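Long-range contacts in AlkD2 (Streptococcus mutans, PDB 6M9M), which binds inosine-5'-monophosphate and belongs to the HEAT-like repeat family of DNA glycosylases, though its own function is not established: residues F62-S66 with E97-K101; Y104-L108 with R136-K140; R131-N135 with D171-F176. All coordinates share one frame. Where two conformers were deposited one is given. Numbering follows the deposited sequence.

The three contacts run along one all-helical solenoid, each joining parts of the chain 28 to 36 residues apart. Contact 1 is the most buried: two helices meet at a glycine, with one lysine-to-carbonyl hydrogen bond. Contact 2, partly buried, sets two interhelical loops together through aromatic rings and aliphatic carbon. Contact 3, also partly buried, puts a loop against a helix and has the most polar chemistry, with a salt bridge and two bridging waters. Contacts 1 and 2 touch through Cys-99, Tyr-104 and Ala-107, and contacts 2 and 3 share the loop between helices 120-129 and 143-151. Contacts 1 and 3 do not touch.

Contact 1: F62-S66 with E97-K101; sequences FGYLS and EFCKK
This is a buried helix-to-helix contact, close because a glycine sits in it: the C-terminal end of helix 52-65 lies against helix 85-102, toward the latter's own C-terminal end. Gly-63 CA comes within 5.5 Å of Glu-97 CA, and Ser-66 CA within 5.7 Å of Phe-98 CA. With no side chain on Gly-63, the Glu-97 side chain (chi1 t, chi2 p) can lie on the backbone, its CG 3.5 Å from Gly-63 O. The same side chain carries OE2 to the edge of the Tyr-64 ring, 3.8 Å from CD1. Close approach of helices from successive helical pairs suits the side-by-side stacking of helical pairs in HEAT-like repeats, and here 277 Å² is buried. As the first helix runs out, Ser-66 adopts chi1 p and folds back, so that Ser-66 OG donates to Gly-63 O at 2.7 Å; that hydroxyl also meets Phe-98 CB at 3.2 Å, near the edge of the Phe-98 ring. Lys-101, one turn on from Glu-97, starts at chi1 m, bends through off-rotamer chi2 and chi3, and reaches across to donate from NZ to Tyr-64 O at 2.9 Å, a carbonyl in the last turn of helix 52-65. Behind, Tyr-64 packs on helix 21-32, where its ring meets Tyr-31, while Phe-98 leans on Leu-72 of helix 69-79.

Contact 2: Y104-L108 with R136-K140; sequences YKKAL and RPYFK
Residues 104-107 have helical backbone angles without the regular helical bonds, and Lys-105 to Leu-108 form a type I beta turn closed by Leu-108 N to Lys-105 O at 3.3 Å. Opposite, 136-140 is an irregular loop: Arg-136 and Pro-137 are extended (psi 153° in both), Tyr-138 has positive phi (75/-59), and Phe-139 and Lys-140 return to helical values, with Lys-140 N bonded to Arg-136 O at 2.9 Å. The segments come closest at Lys-105 CA and Tyr-138 CA, 5.7 Å apart. Tyr-104 (chi1 m, chi2 -87°) has the most surface covered. Arg-136 CB lies 3.9 Å from its ring centroid and 7° off the normal, a CH-pi contact squarely over the face; Tyr-104 CD2 meets Pro-137 CD at 3.7 Å. Tyr-138, chi1 t, receives Lys-105 CG off-centre over its ring, 4.2 Å from the centroid, in a second CH-pi contact. Leu-108 (m, t) reaches two neighbouring rings with its methyls, CD1 3.7 Å from Tyr-138 CE2 and CD2 3.6 Å from Phe-139 CZ. The polar ends of Tyr-104 and Arg-136 both turn to Asp-96 on helix 85-102, by a hydrogen bond and a salt bridge. Between the loop before helix 108-115 and the loop before helix 143-151 of this HEAT-like repeat solenoid, cohesion comes from aromatic rings and aliphatic carbon, including two CH-pi contacts, with polar support from a shared carboxylate on a neighbouring helix.

Contact 3: R131-N135 with D171-F176; sequences RIWTN and DISKKF
Asp-171 has more surface covered than any other residue here. It stands on helix 159-175 with chi1 m and grips Arg-131 by both carboxylate oxygens: Arg-131 NE donates to Asp-171 OD2 at 2.8 Å and Arg-131 NH2 to Asp-171 OD1 at 3.0 Å, both N-H...O angles 175°. This is a side-on, bidentate salt bridge in the guanidinium plane, set up by Arg-131 chi angles m, t, p. Asp-171 OD2 also accepts, at 2.8 Å, from a water that accepts a hydrogen bond from Trp-133 N at 3.0 Å. A cis peptide precedes Ile-132, and 133-135 form a 3-10 segment. Ile-132 CA and Asp-171 CA lie 6.1 Å apart, Thr-134 CA and Ile-172 CA 6.5 Å. Thr-134, chi1 p, is second in covered area, with OG1 3.6 Å from Ile-172 CG1 and CB 3.6 Å from Phe-176 CE2. Ile-172 comes next, its CD1 4.3 Å from Trp-133 CB. At the outer edge Lys-175 NZ donates to Asn-135 OD1 at 3.3 Å and to a water, at 3.1 Å, that donates to Thr-134 O at 2.9 Å. In the HEAT-like solenoid this joins the loop after helix 120-129 to helix 159-175; Trp-133 and Ile-172 both pack on Ile-150 of helix 143-151, and Phe-176 occupies the N-cap position of helix 177-185.

Contact 1: F62-S66 with E97-K101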
loop_
_atom_site.group_PDB
_atom_site.type_symbol
_atom_site.label_atom_id
_atom_site.label_comp_id
_atom_site.label_asym_id
_atom_site.label_seq_id
_atom_site.Cartn_x
_atom_site.Cartn_y
_atom_site.Cartn_z
ATOM N N PHE A 62 -1.534 -5.751 11.412
ATOM C CA PHE A 62 -0.147 -5.851 10.985
ATOM C C PHE A 62 0.440 -4.456 10.755
ATOM O O PHE A 62 1.567 -4.172 11.162
ATOM C CB PHE A 62 -0.005 -6.670 9.694
ATOM C CG PHE A 62 -0.281 -8.158 9.830
ATOM C CD1 PHE A 62 0.048 -8.887 10.980
ATOM C CD2 PHE A 62 -0.837 -8.850 8.760
ATOM C CE1 PHE A 62 -0.195 -10.273 11.039
ATOM C CE2 PHE A 62 -1.088 -10.202 8.828
ATOM C CZ PHE A 62 -0.776 -10.917 9.963
ATOM N N GLY A 63 -0.311 -3.574 10.081
ATOM C CA GLY A 63 0.154 -2.212 9.899
ATOM C C GLY A 63 0.505 -1.522 11.201
ATOM O O GLY A 63 1.555 -0.879 11.328
ATOM N N TYR A 64 -0.378 -1.634 12.201
ATOM C CA TYR A 64 -0.098 -1.001 13.487
ATOM C C TYR A 64 1.106 -1.626 14.191
ATOM O O TYR A 64 1.781 -0.950 14.976
ATOM C CB TYR A 64 -1.333 -1.062 14.397
ATOM C CG TYR A 64 -2.575 -0.454 13.789
ATOM C CD1 TYR A 64 -2.529 0.729 13.074
ATOM C CD2 TYR A 64 -3.794 -1.104 13.885
ATOM C CE1 TYR A 64 -3.674 1.243 12.468
ATOM C CE2 TYR A 64 -4.933 -0.594 13.320
ATOM C CZ TYR A 64 -4.884 0.570 12.610
ATOM O OH TYR A 64 -6.045 1.032 12.039
ATOM N N LEU A 65 1.368 -2.907 13.939
ATOM C CA LEU A 65 2.417 -3.687 14.582
ATOM C C LEU A 65 3.725 -3.706 13.800
ATOM O O LEU A 65 4.688 -4.361 14.234
ATOM C CB LEU A 65 1.943 -5.133 14.706
ATOM C CG LEU A 65 0.792 -5.427 15.657
ATOM C CD1 LEU A 65 0.243 -6.803 15.298
ATOM C CD2 LEU A 65 1.237 -5.357 17.112
ATOM N N SER A 66 3.792 -2.986 12.684
ATOM C CA SER A 66 4.834 -3.182 11.688
ATOM C C SER A 66 6.206 -2.651 12.082
ATOM O O SER A 66 7.147 -2.868 11.308
ATOM C CB SER A 66 4.389 -2.586 10.352
ATOM O OG SER A 66 4.104 -1.216 10.467
ATOM N N GLU A 97 0.828 2.884 6.716
ATOM C CA GLU A 97 0.881 2.998 8.175
ATOM C C GLU A 97 2.298 2.770 8.692
ATOM O O GLU A 97 2.777 3.498 9.569
ATOM C CB GLU A 97 -0.103 2.013 8.807
ATOM C CG GLU A 97 -0.150 2.026 10.318
ATOM C CD GLU A 97 -0.719 3.288 10.895
ATOM O OE1 GLU A 97 -1.555 3.912 10.211
ATOM O OE2 GLU A 97 -0.349 3.637 12.044
ATOM N N PHE A 98 2.973 1.737 8.190
ATOM C CA PHE A 98 4.367 1.518 8.562
ATOM C C PHE A 98 5.201 2.772 8.286
ATOM O O PHE A 98 5.971 3.238 9.143
ATOM C CB PHE A 98 4.975 0.342 7.780
ATOM C CG PHE A 98 6.468 0.299 7.912
ATOM C CD1 PHE A 98 7.050 -0.102 9.092
ATOM C CD2 PHE A 98 7.296 0.748 6.893
ATOM C CE1 PHE A 98 8.414 -0.086 9.261
ATOM C CE2 PHE A 98 8.664 0.778 7.069
ATOM C CZ PHE A 98 9.222 0.348 8.251
ATOM N N CYS A 99 5.061 3.328 7.073
ATOM C CA CYS A 99 5.886 4.469 6.678
ATOM C C CYS A 99 5.577 5.691 7.532
ATOM O O CYS A 99 6.489 6.433 7.911
ATOM C CB CYS A 99 5.682 4.783 5.198
ATOM S SG CYS A 99 6.256 3.520 4.054
ATOM N N LYS A 100 4.295 5.922 7.826
ATOM C CA LYS A 100 3.904 7.045 8.670
ATOM C C LYS A 100 4.494 6.925 10.062
ATOM O O LYS A 100 4.936 7.924 10.642
ATOM C CB LYS A 100 2.368 7.078 8.739
ATOM C CG LYS A 100 1.754 8.146 9.619
ATOM C CD LYS A 100 0.221 8.019 9.608
ATOM C CE LYS A 100 -0.435 9.095 10.454
ATOM N NZ LYS A 100 -1.926 9.039 10.387
ATOM N N LYS A 101 4.485 5.709 10.627
ATOM C CA LYS A 101 4.939 5.515 12.001
ATOM C C LYS A 101 6.446 5.693 12.124
ATOM O O LYS A 101 6.924 6.343 13.056
ATOM C CB LYS A 101 4.523 4.131 12.497
ATOM C CG LYS A 101 3.031 3.985 12.762
ATOM C CD LYS A 101 2.740 3.554 14.198
ATOM C CE LYS A 101 2.056 2.193 14.244
ATOM N NZ LYS A 101 1.511 1.894 15.604
#

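Contact 2: Y104-L108 with R136-K140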
loop_
_atom_site.group_PDB
_atom_site.type_symbol
_atom_site.label_atom_id
_atom_site.label_comp_id
_atom_site.label_asym_id
_atom_site.label_seq_id
_atom_site.Cartn_x
_atom_site.Cartn_y
_atom_site.Cartn_z
ATOM N N TYR A 104 8.478 8.977 6.837
ATOM C CA TYR A 104 8.658 8.663 5.423
ATOM C C TYR A 104 10.123 8.699 5.002
ATOM O O TYR A 104 10.573 7.818 4.261
ATOM C CB TYR A 104 7.752 9.539 4.548
ATOM C CG TYR A 104 6.297 9.159 4.711
ATOM C CD1 TYR A 104 5.728 8.155 3.940
ATOM C CD2 TYR A 104 5.502 9.777 5.655
ATOM C CE1 TYR A 104 4.421 7.782 4.116
ATOM C CE2 TYR A 104 4.180 9.406 5.838
ATOM C CZ TYR A 104 3.650 8.405 5.068
ATOM O OH TYR A 104 2.331 8.041 5.264
ATOM N N LYS A 105 10.885 9.697 5.448
ATOM C CA LYS A 105 12.303 9.729 5.110
ATOM C C LYS A 105 13.029 8.509 5.660
ATOM O O LYS A 105 13.817 7.877 4.946
ATOM C CB LYS A 105 12.954 11.019 5.593
ATOM C CG LYS A 105 14.429 11.179 5.153
ATOM C CD LYS A 105 14.959 12.530 5.600
ATOM C CE LYS A 105 16.414 12.743 5.211
ATOM N NZ LYS A 105 17.342 11.820 5.913
ATOM N N LYS A 106 12.762 8.143 6.917
ATOM C CA LYS A 106 13.405 6.974 7.500
ATOM C C LYS A 106 12.967 5.680 6.832
ATOM O O LYS A 106 13.711 4.698 6.868
ATOM C CB LYS A 106 13.165 6.925 9.004
ATOM C CG LYS A 106 13.968 7.969 9.778
ATOM C CD LYS A 106 13.678 7.913 11.271
ATOM C CE LYS A 106 14.567 8.875 12.048
ATOM N NZ LYS A 106 14.484 8.693 13.518
ATOM N N ALA A 107 11.795 5.671 6.204
ATOM C CA ALA A 107 11.250 4.497 5.547
ATOM C C ALA A 107 11.782 4.280 4.134
ATOM O O ALA A 107 11.478 3.242 3.539
ATOM C CB ALA A 107 9.725 4.616 5.466
ATOM N N LEU A 108 12.570 5.200 3.578
ATOM C CA LEU A 108 12.951 5.100 2.173
ATOM C C LEU A 108 13.569 3.750 1.803
ATOM O O LEU A 108 13.225 3.214 0.734
ATOM C CB LEU A 108 13.899 6.236 1.774
ATOM C CG LEU A 108 13.280 7.634 1.770
ATOM C CD1 LEU A 108 14.398 8.643 1.513
ATOM C CD2 LEU A 108 12.198 7.772 0.720
ATOM N N ARG A 136 2.520 13.441 1.502
ATOM C CA ARG A 136 3.151 12.908 2.701
ATOM C C ARG A 136 4.414 13.677 3.029
ATOM O O ARG A 136 5.053 14.242 2.140
ATOM C CB ARG A 136 3.473 11.442 2.501
ATOM C CG ARG A 136 2.160 10.653 2.630
ATOM C CD ARG A 136 2.108 9.523 1.782
ATOM N NE ARG A 136 0.922 8.723 2.084
ATOM C CZ ARG A 136 -0.312 9.004 1.698
ATOM N NH1 ARG A 136 -0.568 10.117 1.011
ATOM N NH2 ARG A 136 -1.292 8.151 1.970
ATOM N N PRO A 137 4.761 13.702 4.311
ATOM C CA PRO A 137 6.051 14.278 4.709
ATOM C C PRO A 137 7.203 13.693 3.899
ATOM O O PRO A 137 7.153 12.561 3.408
ATOM C CB PRO A 137 6.157 13.923 6.198
ATOM C CG PRO A 137 4.717 13.762 6.650
ATOM C CD PRO A 137 3.996 13.184 5.461
ATOM N N TYR A 138 8.256 14.502 3.777
ATOM C CA TYR A 138 9.453 14.229 2.997
ATOM C C TYR A 138 9.185 14.378 1.500
ATOM O O TYR A 138 9.823 15.196 0.828
ATOM C CB TYR A 138 10.093 12.875 3.305
ATOM C CG TYR A 138 11.365 12.724 2.497
ATOM C CD1 TYR A 138 12.506 13.446 2.827
ATOM C CD2 TYR A 138 11.416 11.888 1.382
ATOM C CE1 TYR A 138 13.650 13.338 2.089
ATOM C CE2 TYR A 138 12.560 11.773 0.635
ATOM C CZ TYR A 138 13.678 12.507 0.993
ATOM O OH TYR A 138 14.842 12.412 0.273
ATOM N N PHE A 139 8.243 13.604 0.964
ATOM C CA PHE A 139 7.919 13.738 -0.458
ATOM C C PHE A 139 7.318 15.101 -0.787
ATOM O O PHE A 139 7.531 15.624 -1.893
ATOM C CB PHE A 139 7.011 12.593 -0.892
ATOM C CG PHE A 139 7.667 11.247 -0.770
ATOM C CD1 PHE A 139 8.801 10.956 -1.507
ATOM C CD2 PHE A 139 7.192 10.296 0.108
ATOM C CE1 PHE A 139 9.440 9.734 -1.376
ATOM C CE2 PHE A 139 7.822 9.076 0.239
ATOM C CZ PHE A 139 8.937 8.799 -0.506
ATOM N N LYS A 140 6.573 15.697 0.146
ATOM C CA LYS A 140 5.986 17.006 -0.105
ATOM C C LYS A 140 7.077 18.044 -0.329
ATOM O O LYS A 140 6.949 18.919 -1.195
ATOM C CB LYS A 140 5.098 17.405 1.074
ATOM C CG LYS A 140 4.566 18.823 0.990
ATOM C CD LYS A 140 3.407 19.067 1.953
ATOM C CE LYS A 140 3.746 18.768 3.403
ATOM N NZ LYS A 140 3.397 17.372 3.826
#

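Contact 3: R131-N135 with D171-F176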
loop_
_atom_site.group_PDB
_atom_site.type_symbol
_atom_site.label_atom_id
_atom_site.label_comp_id
_atom_site.label_asym_id
_atom_site.label_seq_id
_atom_site.Cartn_x
_atom_site.Cartn_y
_atom_site.Cartn_z
ATOM N N ARG A 131 -0.145 6.966 -2.241
ATOM C CA ARG A 131 -0.868 8.022 -2.955
ATOM C C ARG A 131 -1.708 8.828 -1.964
ATOM O O ARG A 131 -2.327 8.258 -1.054
ATOM C CB ARG A 131 -1.789 7.394 -3.999
ATOM C CG ARG A 131 -1.060 6.720 -5.163
ATOM C CD ARG A 131 -2.042 6.067 -6.130
ATOM N NE ARG A 131 -2.863 7.091 -6.760
ATOM C CZ ARG A 131 -3.959 6.850 -7.454
ATOM N NH1 ARG A 131 -4.361 5.600 -7.632
ATOM N NH2 ARG A 131 -4.634 7.860 -7.980
ATOM N N ILE A 132 -1.737 10.158 -2.108
ATOM C CA ILE A 132 -0.939 10.969 -3.029
ATOM C C ILE A 132 0.451 11.159 -2.430
ATOM O O ILE A 132 0.586 11.653 -1.304
ATOM C CB ILE A 132 -1.654 12.324 -3.249
ATOM C CG1 ILE A 132 -3.010 12.076 -3.909
ATOM C CG2 ILE A 132 -0.759 13.254 -4.038
ATOM C CD1 ILE A 132 -3.935 13.301 -3.971
ATOM N N TRP A 133 1.500 10.757 -3.149
ATOM C CA TRP A 133 2.815 10.660 -2.519
ATOM C C TRP A 133 3.275 12.018 -1.997
ATOM O O TRP A 133 3.837 12.110 -0.907
ATOM C CB TRP A 133 3.863 10.129 -3.487
ATOM C CG TRP A 133 3.901 8.655 -3.757
ATOM C CD1 TRP A 133 2.883 7.849 -4.208
ATOM C CD2 TRP A 133 5.057 7.821 -3.654
ATOM N NE1 TRP A 133 3.348 6.559 -4.389
ATOM C CE2 TRP A 133 4.675 6.519 -4.036
ATOM C CE3 TRP A 133 6.382 8.046 -3.265
ATOM C CZ2 TRP A 133 5.567 5.462 -4.056
ATOM C CZ3 TRP A 133 7.267 6.990 -3.279
ATOM C CH2 TRP A 133 6.850 5.710 -3.676
ATOM N N THR A 134 3.047 13.080 -2.769
ATOM C CA THR A 134 3.529 14.410 -2.421
ATOM C C THR A 134 2.653 15.120 -1.393
ATOM O O THR A 134 2.948 16.264 -1.056
ATOM C CB THR A 134 3.716 15.234 -3.691
ATOM O OG1 THR A 134 2.564 15.099 -4.527
ATOM C CG2 THR A 134 4.933 14.759 -4.448
ATOM N N ASN A 135 1.620 14.463 -0.868
ATOM C CA ASN A 135 0.957 14.907 0.353
ATOM C C ASN A 135 1.601 14.348 1.619
ATOM O O ASN A 135 1.235 14.760 2.719
ATOM C CB ASN A 135 -0.523 14.515 0.336
ATOM C CG ASN A 135 -1.347 15.384 -0.580
ATOM O OD1 ASN A 135 -0.889 16.410 -1.062
ATOM N ND2 ASN A 135 -2.572 14.976 -0.816
ATOM N N ASP A 171 -1.606 12.017 -10.003
ATOM C CA ASP A 171 -1.860 12.770 -8.778
ATOM C C ASP A 171 -0.864 13.927 -8.648
ATOM O O ASP A 171 -1.229 15.079 -8.365
ATOM C CB ASP A 171 -1.606 11.915 -7.524
ATOM C CG ASP A 171 -2.514 10.704 -7.349
ATOM O OD1 ASP A 171 -3.682 10.677 -7.776
ATOM O OD2 ASP A 171 -2.031 9.776 -6.638
ATOM N N ILE A 172 0.427 13.601 -8.787
ATOM C CA ILE A 172 1.497 14.567 -8.549
ATOM C C ILE A 172 1.438 15.687 -9.569
ATOM O O ILE A 172 1.738 16.842 -9.243
ATOM C CB ILE A 172 2.855 13.833 -8.532
ATOM C CG1 ILE A 172 2.910 12.846 -7.369
ATOM C CG2 ILE A 172 4.012 14.817 -8.434
ATOM C CD1 ILE A 172 4.086 11.891 -7.443
ATOM N N SER A 173 1.048 15.374 -10.804
ATOM C CA SER A 173 1.034 16.365 -11.866
ATOM C C SER A 173 0.090 17.520 -11.583
ATOM O O SER A 173 0.284 18.608 -12.142
ATOM C CB SER A 173 0.613 15.719 -13.187
ATOM O OG SER A 173 -0.788 15.482 -13.221
ATOM N N LYS A 174 -0.916 17.322 -10.723
ATOM C CA LYS A 174 -1.898 18.367 -10.466
ATOM C C LYS A 174 -1.328 19.455 -9.581
ATOM O O LYS A 174 -1.758 20.604 -9.665
ATOM C CB LYS A 174 -3.151 17.761 -9.836
ATOM C CG LYS A 174 -3.865 16.833 -10.806
ATOM C CD LYS A 174 -4.795 15.886 -10.080
ATOM C CE LYS A 174 -5.404 14.894 -11.021
ATOM N NZ LYS A 174 -6.280 13.900 -10.368
ATOM N N LYS A 175 -0.354 19.118 -8.739
ATOM C CA LYS A 175 0.280 20.102 -7.877
ATOM C C LYS A 175 1.697 20.443 -8.306
ATOM O O LYS A 175 2.175 21.541 -7.985
ATOM C CB LYS A 175 0.262 19.582 -6.435
ATOM C CG LYS A 175 0.260 20.617 -5.355
ATOM C CD LYS A 175 0.129 19.984 -4.007
ATOM C CE LYS A 175 -1.296 19.651 -3.641
ATOM N NZ LYS A 175 -1.304 19.461 -2.161
ATOM N N PHE A 176 2.356 19.570 -9.068
ATOM C CA PHE A 176 3.723 19.796 -9.536
ATOM C C PHE A 176 3.782 19.550 -11.038
ATOM O O PHE A 176 4.513 18.674 -11.526
ATOM C CB PHE A 176 4.700 18.890 -8.791
ATOM C CG PHE A 176 4.703 19.101 -7.308
ATOM C CD1 PHE A 176 5.515 20.070 -6.733
ATOM C CD2 PHE A 176 3.882 18.352 -6.485
ATOM C CE1 PHE A 176 5.520 20.256 -5.363
ATOM C CE2 PHE A 176 3.869 18.559 -5.126
ATOM C CZ PHE A 176 4.693 19.504 -4.562
HETATM O O HOH W 1 0.649 9.937 -5.889
HETATM O O HOH W 2 1.331 18.667 -0.846
#